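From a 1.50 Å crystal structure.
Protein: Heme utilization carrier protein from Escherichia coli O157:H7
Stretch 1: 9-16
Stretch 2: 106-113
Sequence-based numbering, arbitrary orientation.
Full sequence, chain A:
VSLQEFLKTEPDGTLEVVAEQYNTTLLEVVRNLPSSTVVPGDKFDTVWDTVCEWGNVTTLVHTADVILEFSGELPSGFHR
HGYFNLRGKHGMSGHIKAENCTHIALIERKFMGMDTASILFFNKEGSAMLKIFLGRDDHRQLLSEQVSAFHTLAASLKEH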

# COMPACT_ATOMS: atom_id res chain seq x y z
N THR A 9 4.75 -9.85 -29.11
CA THR A 9 5.89 -9.03 -29.51
C THR A 9 6.27 -7.97 -28.47
O THR A 9 6.93 -6.99 -28.81
CB THR A 9 5.62 -8.40 -30.89
OG1 THR A 9 6.87 -8.01 -31.49
CG2 THR A 9 4.66 -7.20 -30.79
N GLU A 10 5.87 -8.18 -27.21
CA GLU A 10 6.30 -7.41 -26.04
C GLU A 10 5.88 -5.94 -26.10
O GLU A 10 6.49 -5.14 -26.83
CB GLU A 10 7.82 -7.50 -25.86
CG GLU A 10 8.35 -7.00 -24.50
CD GLU A 10 7.88 -7.84 -23.31
OE1 GLU A 10 6.86 -7.47 -22.68
OE2 GLU A 10 8.54 -8.86 -22.99
N PRO A 11 4.87 -5.54 -25.33
CA PRO A 11 4.46 -4.13 -25.31
C PRO A 11 5.55 -3.25 -24.71
O PRO A 11 6.38 -3.69 -23.92
CB PRO A 11 3.20 -4.13 -24.45
CG PRO A 11 2.83 -5.57 -24.24
CD PRO A 11 4.07 -6.37 -24.42
N ASP A 12 5.51 -1.97 -25.08
CA ASP A 12 6.57 -1.03 -24.73
C ASP A 12 6.43 -0.45 -23.32
O ASP A 12 7.27 0.38 -22.94
CB ASP A 12 6.60 0.12 -25.74
CG ASP A 12 6.49 -0.35 -27.18
OD1 ASP A 12 7.17 -1.34 -27.54
OD2 ASP A 12 5.71 0.25 -27.94
N GLY A 13 5.43 -0.86 -22.56
CA GLY A 13 5.19 -0.29 -21.23
C GLY A 13 4.52 -1.28 -20.31
O GLY A 13 4.77 -2.49 -20.39
N THR A 14 3.66 -0.77 -19.43
CA THR A 14 3.01 -1.61 -18.44
C THR A 14 1.87 -2.43 -19.06
O THR A 14 1.36 -2.12 -20.13
CB THR A 14 2.46 -0.76 -17.29
OG1 THR A 14 1.42 0.09 -17.79
CG2 THR A 14 3.57 0.09 -16.67
N LEU A 15 1.47 -3.48 -18.34
CA LEU A 15 0.38 -4.34 -18.81
C LEU A 15 -0.99 -3.73 -18.57
O LEU A 15 -1.95 -4.10 -19.26
CB LEU A 15 0.46 -5.71 -18.14
CG LEU A 15 1.71 -6.55 -18.43
CD1 LEU A 15 1.62 -7.88 -17.71
CD2 LEU A 15 1.89 -6.75 -19.93
N GLU A 16 -1.12 -2.81 -17.61
CA GLU A 16 -2.40 -2.13 -17.42
C GLU A 16 -2.73 -1.24 -18.60
O GLU A 16 -3.90 -1.14 -19.00
CB GLU A 16 -2.37 -1.32 -16.12
CG GLU A 16 -2.41 -2.17 -14.86
CD GLU A 16 -1.03 -2.63 -14.42
OE1 GLU A 16 -0.91 -3.18 -13.31
OE2 GLU A 16 -0.05 -2.43 -15.18
N LEU A 106 2.12 -15.97 -12.20
CA LEU A 106 3.56 -15.76 -12.25
C LEU A 106 3.90 -15.33 -13.67
O LEU A 106 3.49 -15.99 -14.63
CB LEU A 106 4.33 -17.04 -11.89
CG LEU A 106 4.57 -17.26 -10.38
CD1 LEU A 106 3.27 -17.46 -9.63
CD2 LEU A 106 5.51 -18.45 -10.15
N ILE A 107 4.61 -14.21 -13.79
CA ILE A 107 4.88 -13.58 -15.08
C ILE A 107 6.37 -13.32 -15.25
O ILE A 107 7.04 -12.84 -14.34
CB ILE A 107 4.11 -12.24 -15.20
CG1 ILE A 107 2.61 -12.49 -15.11
CG2 ILE A 107 4.50 -11.53 -16.52
CD1 ILE A 107 1.81 -11.24 -14.77
N GLU A 108 6.88 -13.61 -16.45
CA GLU A 108 8.21 -13.17 -16.85
C GLU A 108 8.07 -12.39 -18.14
O GLU A 108 7.40 -12.84 -19.08
CB GLU A 108 9.16 -14.36 -17.05
CG GLU A 108 9.41 -15.14 -15.77
CD GLU A 108 10.23 -16.39 -16.03
OE1 GLU A 108 9.64 -17.48 -16.10
OE2 GLU A 108 11.47 -16.27 -16.16
N ARG A 109 8.66 -11.20 -18.18
CA ARG A 109 8.64 -10.41 -19.41
C ARG A 109 9.74 -9.37 -19.34
O ARG A 109 10.41 -9.19 -18.32
CB ARG A 109 7.28 -9.75 -19.62
CG ARG A 109 6.90 -8.79 -18.50
CD ARG A 109 5.54 -8.15 -18.74
NE ARG A 109 5.56 -7.32 -19.95
CZ ARG A 109 5.42 -6.00 -19.98
NH1 ARG A 109 5.47 -5.35 -21.14
NH2 ARG A 109 5.22 -5.32 -18.86
N LYS A 110 9.95 -8.68 -20.46
CA LYS A 110 10.80 -7.50 -20.43
C LYS A 110 9.96 -6.25 -20.24
O LYS A 110 8.89 -6.10 -20.85
CB LYS A 110 11.63 -7.39 -21.71
CG LYS A 110 12.85 -8.29 -21.69
CD LYS A 110 13.80 -7.98 -22.82
CE LYS A 110 14.94 -8.98 -22.83
NZ LYS A 110 16.02 -8.59 -21.89
N PHE A 111 10.42 -5.38 -19.34
CA PHE A 111 9.80 -4.08 -19.10
C PHE A 111 10.84 -3.02 -19.43
O PHE A 111 11.82 -2.87 -18.69
CB PHE A 111 9.30 -3.95 -17.66
CG PHE A 111 8.69 -2.62 -17.36
CD1 PHE A 111 7.59 -2.17 -18.08
CD2 PHE A 111 9.21 -1.81 -16.36
CE1 PHE A 111 7.02 -0.94 -17.81
CE2 PHE A 111 8.64 -0.57 -16.09
CZ PHE A 111 7.55 -0.14 -16.82
N MET A 112 10.64 -2.32 -20.54
CA MET A 112 11.62 -1.34 -21.01
C MET A 112 13.02 -1.95 -21.06
O MET A 112 14.00 -1.35 -20.62
CB MET A 112 11.59 -0.09 -20.14
CG MET A 112 10.18 0.39 -19.83
SD MET A 112 10.15 2.12 -19.34
CE MET A 112 11.06 2.04 -17.81
N GLY A 113 13.12 -3.16 -21.60
CA GLY A 113 14.39 -3.82 -21.79
C GLY A 113 14.93 -4.54 -20.57
O GLY A 113 15.97 -5.21 -20.67
O HOH W 1 8.14 -2.84 -21.99

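The contact is organised by one arginine. Arg109 points toward the loop from strand 106-111, covers more surface than any other residue here, and spends its guanidinium on two acceptors. Both NE and NH1 donate to Glu10 OE1, each at 3.0 Å, and the pair forms a salt bridge. On the other flank NH1 and NH2 donate to the carbonyl oxygen of Gly13, at 3.0 Å and 3.2 Å from Gly13 O. Each oxygen thus bridges two nitrogens near the guanidinium plane, which leaves the faces free for carbon: Leu15 lays CD2 over one of them, 3.6 Å from Arg109 CZ.

Glu10 is the second anchor. Its CA-to-CB bond runs sideways, but a t, p sequence of chi1 and chi2 brings the carboxylate to the strand. While OE1 serves the arginine, OE2 accepts from the backbone, with Lys110 N 2.9 Å from Glu10 OE2 and a good angle of 159°. A carboxylate suits this place because its two oxygens can answer a charged side chain and a main-chain amide at once.

Leu15, third in area, is buried. With chi1 in m and chi2 in t, its CD2 makes the closest approach to the guanidinium, while CD1 lies 4.1 Å from Arg109 CD and, in a loose apolar contact, 4.5 Å from Ile107 CD1.

Farther along the strand, Phe111 starts away from the loop, yet its ring returns to it. Phe111 CE1 lies 3.6 Å from Gly13 C and 3.8 Å from Thr14 CG2, with the Gly13-Thr14 backbone at the ring edge. One water extends the polar network, donating to Pro11 O at 2.7 Å and accepting from Met112 N at 2.9 Å. The rule is economical: polar groups bind arginine's rim, a leucine covers a face, and backbone atoms supply half the partners of its hydrogen bonds.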